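PDB 6DRU: glycosyl hydrolases family 31 family protein from Aspergillus niger, which catalyses the release of alpha-xylose from the non-reducing terminal glucose of xyloglucan oligosaccharides. Local coordinates for residues S587-H590 with L591-L595. Numbering follows the deposited sequence.
Sequences SYIH and LRYQL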
# COMPACT_ATOMS: atom_id res chain seq x y z
N SER A 587 22.62 21.03 52.01
CA SER A 587 22.37 19.96 52.97
C SER A 587 21.94 18.68 52.29
O SER A 587 22.39 17.59 52.64
CB SER A 587 21.32 20.41 53.99
OG SER A 587 20.03 20.43 53.41
N TYR A 588 21.06 18.79 51.29
CA TYR A 588 20.62 17.60 50.56
C TYR A 588 21.74 17.03 49.69
O TYR A 588 21.76 15.82 49.44
CB TYR A 588 19.39 17.93 49.72
CG TYR A 588 18.11 17.94 50.53
CD1 TYR A 588 17.52 16.75 50.94
CD2 TYR A 588 17.50 19.13 50.90
CE1 TYR A 588 16.35 16.74 51.68
CE2 TYR A 588 16.34 19.14 51.65
CZ TYR A 588 15.77 17.94 52.03
OH TYR A 588 14.61 17.94 52.78
N ILE A 589 22.65 17.88 49.22
CA ILE A 589 23.83 17.38 48.51
C ILE A 589 24.68 16.53 49.44
O ILE A 589 25.14 15.44 49.06
CB ILE A 589 24.63 18.55 47.91
CG1 ILE A 589 23.85 19.22 46.79
CG2 ILE A 589 25.99 18.07 47.41
CD1 ILE A 589 24.57 20.39 46.15
N HIS A 590 24.90 17.00 50.67
CA HIS A 590 25.66 16.21 51.64
C HIS A 590 24.90 14.95 52.04
O HIS A 590 25.51 13.88 52.20
CB HIS A 590 25.98 17.06 52.86
CG HIS A 590 27.15 17.98 52.67
ND1 HIS A 590 27.02 19.35 52.63
CD2 HIS A 590 28.47 17.72 52.52
CE1 HIS A 590 28.21 19.90 52.45
NE2 HIS A 590 29.10 18.93 52.38
N LEU A 591 23.58 15.05 52.22
CA LEU A 591 22.79 13.87 52.55
C LEU A 591 22.88 12.81 51.46
O LEU A 591 22.91 11.61 51.74
CB LEU A 591 21.33 14.26 52.79
CG LEU A 591 20.35 13.12 53.03
CD1 LEU A 591 20.74 12.31 54.26
CD2 LEU A 591 18.92 13.64 53.16
N ARG A 592 22.94 13.25 50.20
CA ARG A 592 23.08 12.32 49.08
C ARG A 592 24.36 11.51 49.21
O ARG A 592 24.35 10.28 49.04
CB ARG A 592 23.05 13.09 47.76
CG ARG A 592 23.32 12.24 46.53
CD ARG A 592 22.14 11.33 46.22
NE ARG A 592 22.40 10.47 45.07
CZ ARG A 592 21.50 9.65 44.54
NH1 ARG A 592 20.28 9.57 45.05
NH2 ARG A 592 21.82 8.91 43.49
N TYR A 593 25.48 12.17 49.52
CA TYR A 593 26.73 11.45 49.71
C TYR A 593 26.70 10.61 50.98
O TYR A 593 27.38 9.58 51.06
CB TYR A 593 27.90 12.43 49.76
CG TYR A 593 28.22 13.05 48.42
CD1 TYR A 593 28.89 12.32 47.44
CD2 TYR A 593 27.85 14.35 48.12
CE1 TYR A 593 29.19 12.87 46.21
CE2 TYR A 593 28.14 14.91 46.89
CZ TYR A 593 28.81 14.17 45.94
OH TYR A 593 29.10 14.72 44.71
N GLN A 594 25.91 11.02 51.98
CA GLN A 594 25.79 10.22 53.20
C GLN A 594 25.04 8.92 52.94
O GLN A 594 25.26 7.93 53.65
CB GLN A 594 25.11 11.03 54.29
CG GLN A 594 25.21 10.42 55.68
CD GLN A 594 24.53 11.26 56.74
OE1 GLN A 594 24.03 12.35 56.46
NE2 GLN A 594 24.51 10.77 57.97
N LEU A 595 24.17 8.90 51.94
CA LEU A 595 23.43 7.71 51.56
C LEU A 595 24.19 6.83 50.58
O LEU A 595 23.59 5.95 49.95
CB LEU A 595 22.07 8.10 50.96
CG LEU A 595 21.04 8.71 51.92
CD1 LEU A 595 20.05 9.58 51.16
CD2 LEU A 595 20.32 7.62 52.70
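I589 and Y593 make a local contact one turn apart near the end of helix 582-594, and they illustrate how neighbouring turns of a helix combine backbone bonding with side-chain packing. CG2 of I589 lies at the edge of the Y593 ring, in its plane, 3.9 Å from CE2. The first torsion of I589 sets this up by placing CG2 anti to the backbone N and CG1 anti to the carbonyl carbon (chi1 -68°). The hydroxyl at the far end of the same ring bonds to OG of S280, just before strand 281-284, and to the backbone N of Y252 in strand 252-254. On another side Y588 and L591 run alongside each other, with Y588 CD1 4.1 Å from L591 CD2, while the phenol OH of Y588 bonds to the carbonyl of Q699. R592 heads away from the helix, and its guanidinium is gripped by the carbonyls of L250, T549, L551 and P552. Four i to i+4 backbone bonds hold the turns. L591 N to S587 O is 2.8 Å, and R592 N to Y588 O and Q594 N to H590 O are both 2.9 Å. Y593 N to I589 O is weak at 3.3 Å. The pattern is that of an alpha-helix in its last turns, before L595 leads into helix 596-609 of the family 31 TIM-barrel domain.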